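Local coordinates for fimbrial subunit type 1 (Actinomyces oris, PDB 3UXF), which forms the shaft of the bacterium's type 1 fimbriae as their major structural subunit, a cell-wall-anchored pilin of the bacterial surface, at residues A[82-86]-A[107-112]; A[260-264]-A[332-336]; A[372-378]-A[410-416]. All blocks are in the same frame, centred on the assembly; numbering follows the deposited sequence.

Contact 1 of 3, residues A[82-86]-A[107-112]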
ATOM      1  N   THR A  82     -12.056 -11.362  29.623  1.00 13.89           N
ATOM      2  CA  THR A  82     -13.270 -11.710  30.356  1.00 13.17           C
ATOM      3  C   THR A  82     -13.146 -13.141  30.874  1.00 12.88           C
ATOM      4  O   THR A  82     -12.905 -14.056  30.085  1.00 13.16           O
ATOM      5  CB  THR A  82     -14.496 -11.618  29.453  1.00 16.68           C
ATOM      6  OG1 THR A  82     -14.585 -10.283  28.939  1.00 18.06           O
ATOM      7  CG2 THR A  82     -15.761 -11.965  30.239  1.00 18.19           C
ATOM      8  N   LYS A  83     -13.273 -13.356  32.193  1.00 13.53           N
ATOM      9  CA  LYS A  83     -13.173 -14.715  32.722  1.00 13.52           C
ATOM     10  C   LYS A  83     -14.348 -15.587  32.290  1.00 13.72           C
ATOM     11  O   LYS A  83     -15.489 -15.120  32.273  1.00 18.05           O
ATOM     12  CB  LYS A  83     -13.082 -14.716  34.262  1.00 14.79           C
ATOM     13  CG  LYS A  83     -12.663 -16.071  34.845  1.00 16.69           C
ATOM     14  CD  LYS A  83     -12.399 -15.948  36.369  1.00 18.96           C
ATOM     15  CE  LYS A  83     -12.939 -17.129  37.172  1.00 30.90           C
ATOM     16  NZ  LYS A  83     -12.441 -18.466  36.829  1.00 27.49           N
ATOM     17  N   LEU A  84     -14.059 -16.819  31.895  1.00 14.53           N
ATOM     18  CA  LEU A  84     -15.112 -17.724  31.438  1.00 14.59           C
ATOM     19  C   LEU A  84     -15.573 -18.552  32.610  1.00 16.92           C
ATOM     20  O   LEU A  84     -14.827 -18.766  33.585  1.00 16.38           O
ATOM     21  CB  LEU A  84     -14.622 -18.625  30.315  1.00 13.26           C
ATOM     22  CG  LEU A  84     -14.081 -17.873  29.086  1.00 14.61           C
ATOM     23  CD1 LEU A  84     -13.786 -18.855  27.966  1.00 18.94           C
ATOM     24  CD2 LEU A  84     -15.050 -16.768  28.611  1.00 16.26           C
ATOM     25  N   ASN A  85     -16.814 -19.026  32.519  1.00 14.96           N
ATOM     26  CA  ASN A  85     -17.386 -19.814  33.606  1.00 16.95           C
ATOM     27  C   ASN A  85     -17.011 -21.281  33.452  1.00 18.76           C
ATOM     28  O   ASN A  85     -17.856 -22.152  33.185  1.00 19.49           O
ATOM     29  CB  ASN A  85     -18.899 -19.644  33.598  1.00 15.60           C
ATOM     30  CG  ASN A  85     -19.330 -18.281  34.118  1.00 23.27           C
ATOM     31  OD1 ASN A  85     -20.289 -17.681  33.618  1.00 23.57           O
ATOM     32  ND2 ASN A  85     -18.620 -17.787  35.130  1.00 24.59           N
ATOM     33  N   VAL A  86     -15.715 -21.541  33.592  1.00 16.54           N
ATOM     34  CA  VAL A  86     -15.183 -22.892  33.681  1.00 16.83           C
ATOM     35  C   VAL A  86     -14.213 -22.912  34.846  1.00 14.97           C
ATOM     36  O   VAL A  86     -13.497 -21.938  35.109  1.00 16.56           O
ATOM     37  CB  VAL A  86     -14.439 -23.360  32.396  1.00 17.14           C
ATOM     38  CG1 VAL A  86     -15.428 -23.541  31.221  1.00 17.69           C
ATOM     39  CG2 VAL A  86     -13.323 -22.396  32.040  1.00 17.15           C
ATOM     40  N   ALA A 107     -17.193 -19.926  22.860  1.00 23.11           N
ATOM     41  CA  ALA A 107     -16.602 -19.592  24.163  1.00 24.45           C
ATOM     42  C   ALA A 107     -17.280 -18.386  24.787  1.00 22.04           C
ATOM     43  O   ALA A 107     -17.360 -18.278  26.012  1.00 22.46           O
ATOM     44  CB  ALA A 107     -15.093 -19.348  24.054  1.00 20.95           C
ATOM     45  N   GLY A 108     -17.758 -17.470  23.948  1.00 24.37           N
ATOM     46  CA  GLY A 108     -18.436 -16.276  24.426  1.00 23.99           C
ATOM     47  C   GLY A 108     -19.677 -16.541  25.258  1.00 21.61           C
ATOM     48  O   GLY A 108     -20.020 -15.732  26.124  1.00 25.29           O
ATOM     49  N   ALA A 109     -20.332 -17.672  25.008  1.00 22.48           N
ATOM     50  CA  ALA A 109     -21.499 -18.090  25.773  1.00 25.00           C
ATOM     51  C   ALA A 109     -21.139 -18.384  27.229  1.00 25.43           C
ATOM     52  O   ALA A 109     -22.011 -18.455  28.091  1.00 26.22           O
ATOM     53  CB  ALA A 109     -22.146 -19.323  25.123  1.00 27.49           C
ATOM     54  N   LEU A 110     -19.846 -18.562  27.498  1.00 18.67           N
ATOM     55  CA  LEU A 110     -19.367 -18.851  28.865  1.00 19.03           C
ATOM     56  C   LEU A 110     -18.875 -17.618  29.625  1.00 19.30           C
ATOM     57  O   LEU A 110     -18.369 -17.733  30.748  1.00 18.74           O
ATOM     58  CB  LEU A 110     -18.251 -19.895  28.813  1.00 19.76           C
ATOM     59  CG  LEU A 110     -18.630 -21.300  28.376  1.00 22.99           C
ATOM     60  CD1 LEU A 110     -17.371 -22.027  27.959  1.00 25.05           C
ATOM     61  CD2 LEU A 110     -19.361 -22.045  29.471  1.00 26.63           C
ATOM     62  N   LYS A 111     -19.046 -16.429  29.046  1.00 17.70           N
ATOM     63  CA  LYS A 111     -18.520 -15.220  29.674  1.00 16.56           C
ATOM     64  C   LYS A 111     -19.150 -14.920  31.002  1.00 20.18           C
ATOM     65  O   LYS A 111     -20.378 -14.946  31.109  1.00 21.56           O
ATOM     66  CB  LYS A 111     -18.679 -13.990  28.767  1.00 20.03           C
ATOM     67  CG  LYS A 111     -17.691 -13.957  27.617  1.00 21.71           C
ATOM     68  CD  LYS A 111     -17.744 -12.638  26.850  1.00 29.77           C
ATOM     69  CE  LYS A 111     -18.893 -12.623  25.860  1.00 34.82           C
ATOM     70  NZ  LYS A 111     -18.919 -11.312  25.129  1.00 36.21           N
ATOM     71  N   SER A 112     -18.313 -14.605  31.993  1.00 17.99           N
ATOM     72  CA  SER A 112     -18.775 -14.108  33.291  1.00 19.84           C
ATOM     73  C   SER A 112     -18.826 -12.591  33.219  1.00 21.15           C
ATOM     74  O   SER A 112     -18.517 -12.012  32.184  1.00 21.64           O
ATOM     75  CB  SER A 112     -17.817 -14.535  34.416  1.00 21.11           C
ATOM     76  OG  SER A 112     -16.622 -13.765  34.406  1.00 18.27           O
TER
HETATM   77  O   HOH W   1     -21.878 -19.122  31.064  1.00 33.63           O
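Ser112 and Lys83 meet through a carbonyl oxygen that takes two bonds from one residue. Lys83 O accepts Ser112 N at 2.9 Å almost head-on, while Ser112 OG comes in from above the carbonyl plane at 2.8 Å from Lys83 O. The hydroxyl can do this because its chi1 of 75° sets OG between the backbone N and the carbonyl carbon of Ser112. Two residues on, Asn85 N donates to Leu110 O over 2.7 Å; Asn85 is the centre of an inverse gamma turn, and its side-chain amide lies over Ser112, with ND2 3.4 Å from Ser112 CB. On the apolar side Leu84 sends CD1 toward the methyl of Ala107 and CD2 alongside Lys111. Val86 and Leu110 cross at about a right angle, CG1 of Val86 lying 4.1 Å from CD1 of Leu110. Thr82 turns its methyl CG2 onto the aliphatic part of Lys111. The pairing of Leu84 with Lys111, antiparallel and non-hydrogen-bonded, thus fastens the chain leaving helix 104-107 to the end of strand 78-84. That strand is flanked by strands 114-119 and 136-144, Leu84 also touching Leu139, while Thr96 of helix 91-99 packs on Val86 and Leu110.

Contact 2 of 3, residues A[260-264]-A[332-336]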
ATOM      1  N   LEU A 260     -18.761   4.808  -6.589  1.00 15.29           N
ATOM      2  CA  LEU A 260     -17.574   5.655  -6.494  1.00 15.84           C
ATOM      3  C   LEU A 260     -18.040   7.039  -6.074  1.00 16.67           C
ATOM      4  O   LEU A 260     -18.933   7.600  -6.715  1.00 18.13           O
ATOM      5  CB  LEU A 260     -16.842   5.788  -7.833  1.00 15.43           C
ATOM      6  CG  LEU A 260     -15.722   6.847  -7.877  1.00 13.30           C
ATOM      7  CD1 LEU A 260     -14.527   6.562  -6.965  1.00 13.45           C
ATOM      8  CD2 LEU A 260     -15.188   6.993  -9.317  1.00 14.34           C
ATOM      9  N   ILE A 261     -17.477   7.554  -4.985  1.00 11.26           N
ATOM     10  CA  ILE A 261     -17.796   8.910  -4.517  1.00 13.08           C
ATOM     11  C   ILE A 261     -16.532   9.750  -4.508  1.00 13.93           C
ATOM     12  O   ILE A 261     -15.612   9.424  -3.762  1.00 12.74           O
ATOM     13  CB  ILE A 261     -18.381   8.856  -3.109  1.00 16.02           C
ATOM     14  CG1 ILE A 261     -19.578   7.906  -3.108  1.00 17.31           C
ATOM     15  CG2 ILE A 261     -18.768  10.264  -2.604  1.00 17.91           C
ATOM     16  CD1 ILE A 261     -19.922   7.416  -1.724  1.00 20.96           C
ATOM     17  N   THR A 262     -16.449  10.807  -5.322  1.00 14.24           N
ATOM     18  CA  THR A 262     -15.272  11.668  -5.258  1.00 14.21           C
ATOM     19  C   THR A 262     -15.626  13.002  -4.632  1.00 15.96           C
ATOM     20  O   THR A 262     -16.801  13.405  -4.610  1.00 18.81           O
ATOM     21  CB  THR A 262     -14.608  11.950  -6.627  1.00 14.29           C
ATOM     22  OG1 THR A 262     -15.565  12.532  -7.535  1.00 15.93           O
ATOM     23  CG2 THR A 262     -14.085  10.667  -7.243  1.00 14.45           C
ATOM     24  N   ALA A 263     -14.613  13.689  -4.122  1.00 12.47           N
ATOM     25  CA  ALA A 263     -14.856  14.962  -3.428  1.00 14.09           C
ATOM     26  C   ALA A 263     -13.598  15.819  -3.492  1.00 18.04           C
ATOM     27  O   ALA A 263     -12.476  15.307  -3.441  1.00 15.37           O
ATOM     28  CB  ALA A 263     -15.281  14.730  -1.977  1.00 15.63           C
ATOM     29  N   GLU A 264     -13.791  17.135  -3.562  1.00 17.13           N
ATOM     30  CA  GLU A 264     -12.685  18.055  -3.444  1.00 16.91           C
ATOM     31  C   GLU A 264     -12.180  18.114  -2.006  1.00 20.38           C
ATOM     32  O   GLU A 264     -12.948  18.117  -1.052  1.00 21.28           O
ATOM     33  CB  GLU A 264     -13.156  19.441  -3.876  1.00 20.66           C
ATOM     34  CG  GLU A 264     -13.075  19.711  -5.350  1.00 31.95           C
ATOM     35  CD  GLU A 264     -12.114  20.847  -5.622  1.00 41.07           C
ATOM     36  OE1 GLU A 264     -12.470  22.002  -5.282  1.00 49.09           O
ATOM     37  OE2 GLU A 264     -10.995  20.579  -6.130  1.00 40.58           O
ATOM     38  N   PRO A 332     -17.504  10.261   2.908  1.00 14.47           N
ATOM     39  CA  PRO A 332     -16.933  10.360   1.559  1.00 15.87           C
ATOM     40  C   PRO A 332     -17.347  11.610   0.810  1.00 17.19           C
ATOM     41  O   PRO A 332     -16.664  12.049  -0.110  1.00 18.39           O
ATOM     42  CB  PRO A 332     -17.505   9.139   0.822  1.00 17.92           C
ATOM     43  CG  PRO A 332     -17.988   8.213   1.893  1.00 18.08           C
ATOM     44  CD  PRO A 332     -18.164   8.967   3.178  1.00 14.65           C
ATOM     45  N   ASN A 333     -18.504  12.150   1.184  1.00 18.15           N
ATOM     46  CA  ASN A 333     -19.042  13.317   0.530  1.00 21.18           C
ATOM     47  C   ASN A 333     -18.594  14.601   1.189  1.00 21.83           C
ATOM     48  O   ASN A 333     -18.773  15.665   0.619  1.00 27.46           O
ATOM     49  CB  ASN A 333     -20.578  13.249   0.541  1.00 23.44           C
ATOM     50  CG  ASN A 333     -21.104  12.354  -0.534  1.00 25.17           C
ATOM     51  OD1 ASN A 333     -20.903  12.621  -1.719  1.00 24.96           O
ATOM     52  ND2 ASN A 333     -21.743  11.257  -0.143  1.00 26.68           N
ATOM     53  N   ASN A 334     -18.025  14.509   2.383  1.00 19.02           N
ATOM     54  CA  ASN A 334     -17.568  15.695   3.114  1.00 21.97           C
ATOM     55  C   ASN A 334     -16.222  15.511   3.777  1.00 18.85           C
ATOM     56  O   ASN A 334     -16.143  15.358   4.999  1.00 19.28           O
ATOM     57  CB  ASN A 334     -18.599  16.107   4.178  1.00 24.62           C
ATOM     58  CG  ASN A 334     -19.902  16.512   3.573  1.00 33.06           C
ATOM     59  OD1 ASN A 334     -19.969  17.499   2.823  1.00 37.29           O
ATOM     60  ND2 ASN A 334     -20.953  15.744   3.853  1.00 32.68           N
ATOM     61  N   PRO A 335     -15.141  15.535   2.974  1.00 20.61           N
ATOM     62  CA  PRO A 335     -13.829  15.379   3.594  1.00 19.39           C
ATOM     63  C   PRO A 335     -13.471  16.621   4.353  1.00 23.18           C
ATOM     64  O   PRO A 335     -12.614  16.530   5.196  1.00 21.94           O
ATOM     65  CB  PRO A 335     -12.873  15.189   2.407  1.00 20.49           C
ATOM     66  CG  PRO A 335     -13.599  15.622   1.230  1.00 22.32           C
ATOM     67  CD  PRO A 335     -15.080  15.611   1.507  1.00 20.76           C
ATOM     68  N   GLY A 336     -14.101  17.747   4.036  1.00 20.99           N
ATOM     69  CA  GLY A 336     -13.784  18.985   4.719  1.00 23.77           C
ATOM     70  C   GLY A 336     -12.298  19.254   4.599  1.00 22.00           C
ATOM     71  O   GLY A 336     -11.739  19.170   3.504  1.00 20.44           O
TER
HETATM   72  O   HOH W   2     -14.658  10.308  -1.254  1.00 13.35           O
HETATM   73  O   HOH W   3     -19.004  14.282  -3.018  1.00 28.02           O
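Ile261 lays its branched side chain obliquely across the ring of Pro332, and both of its terminal methyls, CG2 and CD1, meet the ring. CG2 reaches Pro332 CB at 3.8 Å, and CD1 lies 3.9 Å from the same Pro332 CB, so both methyls rest against the same side of that ring carbon. The torsions account for this placement: CG2 stands anti to the backbone N of Ile261, whereas CG1, with chi1 at -55°, sits beside that N and carries CD1 outward along the ring. Asn333 approaches from another direction, roughly perpendicular to Ile261, and of the two methyls CG2 alone faces its OD1, 3.3 Å from Ile261 CG2. With chi1 near -80°, the Asn333 carboxamide swings back toward the strand instead of following its own loop.

Two residues along, the methyl of Ala263 points into the loop, 3.5 Å from Pro332 O and 3.6 Å from Pro335 CD. The pyrrolidine of Pro335 also brings CG against the backbone oxygen of Glu264. The loop itself is braced from within by Asp331, which accepts from the backbone N of Asn333 and from the amide of Asn334, while Trp270 of the adjacent strand 269-275 touches Pro335.

Polar matching between the segments is left to water. One molecule donates to both Ile261 O and Pro332 O, and a second, 2.8 Å from Asn333 OD1, donates to that atom and to Thr262 O. Since every one of these protein atoms is an acceptor, water is needed to supply the protons: proline rings and small aliphatic groups make the direct contact, and solvent joins the carbonyls beside them.

Contact 3 of 3, residues A[372-378]-A[410-416]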
ATOM      1  N   TYR A 372      23.185  27.836 -32.198  1.00 20.47           N
ATOM      2  CA  TYR A 372      22.759  26.458 -31.882  1.00 16.52           C
ATOM      3  C   TYR A 372      21.248  26.362 -31.664  1.00 15.22           C
ATOM      4  O   TYR A 372      20.738  25.297 -31.269  1.00 13.57           O
ATOM      5  CB  TYR A 372      23.513  25.948 -30.654  1.00 14.84           C
ATOM      6  CG  TYR A 372      25.018  25.980 -30.865  1.00 15.50           C
ATOM      7  CD1 TYR A 372      25.605  25.229 -31.855  1.00 14.91           C
ATOM      8  CD2 TYR A 372      25.827  26.784 -30.064  1.00 20.01           C
ATOM      9  CE1 TYR A 372      26.985  25.283 -32.073  1.00 17.19           C
ATOM     10  CE2 TYR A 372      27.203  26.839 -30.258  1.00 19.62           C
ATOM     11  CZ  TYR A 372      27.765  26.084 -31.261  1.00 20.13           C
ATOM     12  OH  TYR A 372      29.125  26.078 -31.473  1.00 20.03           O
ATOM     13  N   ASN A 373      20.514  27.449 -31.907  1.00 15.14           N
ATOM     14  CA  ASN A 373      19.050  27.390 -31.919  1.00 15.12           C
ATOM     15  C   ASN A 373      18.499  26.737 -33.173  1.00 15.35           C
ATOM     16  O   ASN A 373      19.162  26.691 -34.215  1.00 17.29           O
ATOM     17  CB  ASN A 373      18.478  28.813 -31.792  1.00 15.81           C
ATOM     18  CG  ASN A 373      18.716  29.411 -30.432  1.00 19.48           C
ATOM     19  OD1 ASN A 373      18.902  28.688 -29.434  1.00 17.28           O
ATOM     20  ND2 ASN A 373      18.710  30.757 -30.366  1.00 22.06           N
ATOM     21  N   GLY A 374      17.276  26.216 -33.076  1.00 15.85           N
ATOM     22  CA  GLY A 374      16.613  25.584 -34.187  1.00 15.84           C
ATOM     23  C   GLY A 374      16.953  24.121 -34.400  1.00 15.45           C
ATOM     24  O   GLY A 374      16.513  23.522 -35.365  1.00 16.71           O
ATOM     25  N   ALA A 375      17.756  23.557 -33.509  1.00 15.82           N
ATOM     26  CA  ALA A 375      17.984  22.130 -33.529  1.00 14.96           C
ATOM     27  C   ALA A 375      16.735  21.466 -32.958  1.00 13.91           C
ATOM     28  O   ALA A 375      16.167  21.947 -31.977  1.00 16.36           O
ATOM     29  CB  ALA A 375      19.208  21.768 -32.657  1.00 13.29           C
ATOM     30  N   GLN A 376      16.293  20.388 -33.586  1.00 10.91           N
ATOM     31  CA  GLN A 376      15.097  19.669 -33.101  1.00 12.61           C
ATOM     32  C   GLN A 376      15.441  18.255 -32.675  1.00 11.75           C
ATOM     33  O   GLN A 376      16.315  17.594 -33.267  1.00 10.49           O
ATOM     34  CB  GLN A 376      14.012  19.648 -34.181  1.00 13.54           C
ATOM     35  CG  GLN A 376      13.611  21.066 -34.586  1.00 12.70           C
ATOM     36  CD  GLN A 376      12.328  21.061 -35.363  1.00 20.97           C
ATOM     37  OE1 GLN A 376      12.127  20.255 -36.262  1.00 21.90           O
ATOM     38  NE2 GLN A 376      11.412  21.930 -34.962  1.00 25.55           N
ATOM     39  N   PHE A 377      14.743  17.796 -31.653  1.00 12.08           N
ATOM     40  CA  PHE A 377      14.946  16.472 -31.112  1.00 11.59           C
ATOM     41  C   PHE A 377      13.646  15.779 -30.814  1.00 10.69           C
ATOM     42  O   PHE A 377      12.649  16.425 -30.485  1.00 11.70           O
ATOM     43  CB  PHE A 377      15.722  16.579 -29.813  1.00 10.78           C
ATOM     44  CG  PHE A 377      17.101  17.110 -29.989  1.00  9.35           C
ATOM     45  CD1 PHE A 377      18.174  16.233 -30.116  1.00  9.27           C
ATOM     46  CD2 PHE A 377      17.337  18.482 -29.992  1.00 12.17           C
ATOM     47  CE1 PHE A 377      19.508  16.726 -30.288  1.00 11.36           C
ATOM     48  CE2 PHE A 377      18.649  18.979 -30.158  1.00 12.54           C
ATOM     49  CZ  PHE A 377      19.736  18.092 -30.294  1.00 15.83           C
ATOM     50  N   GLN A 378      13.682  14.459 -30.877  1.00  9.72           N
ATOM     51  CA  GLN A 378      12.595  13.646 -30.350  1.00  8.84           C
ATOM     52  C   GLN A 378      13.240  12.664 -29.379  1.00 10.70           C
ATOM     53  O   GLN A 378      14.472  12.544 -29.347  1.00 11.19           O
ATOM     54  CB  GLN A 378      11.877  12.884 -31.454  1.00 10.49           C
ATOM     55  CG  GLN A 378      11.286  13.876 -32.433  1.00 11.50           C
ATOM     56  CD  GLN A 378      10.267  13.256 -33.355  1.00 14.76           C
ATOM     57  OE1 GLN A 378      10.521  12.224 -33.999  1.00 15.81           O
ATOM     58  NE2 GLN A 378       9.088  13.886 -33.430  1.00 17.20           N
ATOM     59  N   LYS A 410       5.972  15.918 -28.977  1.00 15.24           N
ATOM     60  CA  LYS A 410       6.909  14.926 -29.475  1.00 10.91           C
ATOM     61  C   LYS A 410       8.196  15.540 -29.965  1.00 12.90           C
ATOM     62  O   LYS A 410       9.160  14.804 -30.134  1.00 12.57           O
ATOM     63  CB  LYS A 410       6.332  14.084 -30.622  1.00 16.81           C
ATOM     64  CG  LYS A 410       5.264  13.103 -30.185  1.00 18.48           C
ATOM     65  CD  LYS A 410       4.684  12.312 -31.369  1.00 25.95           C
ATOM     66  CE  LYS A 410       3.495  13.064 -31.959  1.00 37.86           C
ATOM     67  NZ  LYS A 410       3.065  12.576 -33.318  1.00 48.74           N
ATOM     68  N   THR A 411       8.217  16.846 -30.204  1.00 12.12           N
ATOM     69  CA  THR A 411       9.394  17.484 -30.828  1.00 11.98           C
ATOM     70  C   THR A 411       9.852  18.647 -29.991  1.00 13.79           C
ATOM     71  O   THR A 411       9.028  19.454 -29.527  1.00 15.46           O
ATOM     72  CB  THR A 411       9.100  17.930 -32.283  1.00 13.74           C
ATOM     73  OG1 THR A 411       8.675  16.800 -33.052  1.00 14.77           O
ATOM     74  CG2 THR A 411      10.358  18.523 -32.925  1.00 16.71           C
ATOM     75  N   PHE A 412      11.162  18.744 -29.748  1.00 12.47           N
ATOM     76  CA  PHE A 412      11.680  19.734 -28.824  1.00 12.18           C
ATOM     77  C   PHE A 412      12.720  20.555 -29.570  1.00 13.87           C
ATOM     78  O   PHE A 412      13.647  19.980 -30.146  1.00 14.64           O
ATOM     79  CB  PHE A 412      12.256  19.040 -27.572  1.00 11.43           C
ATOM     80  CG  PHE A 412      11.238  18.250 -26.874  1.00 10.65           C
ATOM     81  CD1 PHE A 412      10.984  16.943 -27.266  1.00 12.55           C
ATOM     82  CD2 PHE A 412      10.403  18.841 -25.935  1.00 13.52           C
ATOM     83  CE1 PHE A 412       9.933  16.203 -26.690  1.00 13.24           C
ATOM     84  CE2 PHE A 412       9.367  18.122 -25.347  1.00 14.44           C
ATOM     85  CZ  PHE A 412       9.132  16.808 -25.722  1.00 13.26           C
ATOM     86  N   THR A 413      12.539  21.881 -29.601  1.00 13.38           N
ATOM     87  CA  THR A 413      13.382  22.741 -30.430  1.00 14.82           C
ATOM     88  C   THR A 413      14.220  23.709 -29.582  1.00 14.12           C
ATOM     89  O   THR A 413      13.659  24.415 -28.712  1.00 15.08           O
ATOM     90  CB  THR A 413      12.508  23.578 -31.401  1.00 14.27           C
ATOM     91  OG1 THR A 413      11.746  22.682 -32.215  1.00 15.08           O
ATOM     92  CG2 THR A 413      13.398  24.448 -32.311  1.00 17.16           C
ATOM     93  N   THR A 414      15.545  23.756 -29.831  1.00 13.53           N
ATOM     94  CA  THR A 414      16.398  24.667 -29.073  1.00 13.22           C
ATOM     95  C   THR A 414      16.101  26.131 -29.442  1.00 14.63           C
ATOM     96  O   THR A 414      15.839  26.455 -30.617  1.00 16.96           O
ATOM     97  CB  THR A 414      17.899  24.401 -29.253  1.00 14.50           C
ATOM     98  OG1 THR A 414      18.254  24.393 -30.635  1.00 13.31           O
ATOM     99  CG2 THR A 414      18.276  23.041 -28.589  1.00 14.49           C
ATOM    100  N   ALA A 415      16.149  26.972 -28.421  1.00 15.62           N
ATOM    101  CA  ALA A 415      15.874  28.407 -28.575  1.00 17.00           C
ATOM    102  C   ALA A 415      16.635  29.171 -27.501  1.00 21.19           C
ATOM    103  O   ALA A 415      17.258  28.595 -26.606  1.00 16.96           O
ATOM    104  CB  ALA A 415      14.393  28.637 -28.411  1.00 20.53           C
ATOM    105  N   GLY A 416      16.580  30.502 -27.555  1.00 20.53           N
ATOM    106  CA  GLY A 416      17.297  31.266 -26.561  1.00 21.07           C
ATOM    107  C   GLY A 416      18.794  31.161 -26.754  1.00 20.75           C
ATOM    108  O   GLY A 416      19.327  31.604 -27.770  1.00 25.66           O
TER
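Thr414 is the tightest point between the two segments, its hydroxyl set among the backbone atoms of the turn before strand 376-385. OG1 donates to Tyr372 O at 2.7 Å, in the carbonyl plane and on a lone pair, and accepts from Ala375 N at 3.0 Å. A chi1 of 54° holds that oxygen between Thr414's own N and carbonyl carbon, directing it across to the turn, and leaves CG2 to lean obliquely toward the Phe377 ring. Below this, Phe377 and Phe412 form an antiparallel hydrogen-bonded pair whose rings share the buried face with strands 344-362 and 419-426. Each ring presents an edge to the other residue's carbonyl oxygen, and Leu358 and Val420 are among the residues packed on them.

The other face is more open and amide-rich. Gln376 and Thr413 lie side by side, and NE2 of Gln376 donates to Thr413 OG1 at 2.9 Å, somewhat tilted from the amide plane. Gln378 repeats the pattern on Thr411, crossing it obliquely, with NE2 3.0 Å from Thr411 OG1, while Lys410 leads its amine away. At the far end Asn373 ND2 reaches Gly416 O at 2.8 Å; that acceptor lies in the plane of the Asn373 amide, although the donor stands well above the carbonyl plane.

The chemistry is thus divided by face: aromatic rings on the inside, and on the outside extended glutamines bonded to threonine hydroxyls. Thr414 belongs to neither pattern, for its single hydroxyl donates one hydrogen bond and accepts another, and so serves two backbone groups of the turn.

How the contacts relate
The three contacts follow one another along the chain, each closing before the next begins, and they are strung out along an elongated molecule. Contacts 1 and 2 have centres 43 Å apart, contacts 2 and 3 44 Å, and contacts 1 and 3, on opposite sides of the chain's centre, 79 Å. None touches another, and each involves a different sheet. Contact 1 belongs to the N-terminal pilin family region and contact 3 to the prealbumin-like one; contact 2 joins strand 258-264 to the loop between strands 312-321 and 344-362. Each is therefore a local fastening within its own part of the rod, consistent with a fimbrial shaft subunit built of successive beta-rich modules.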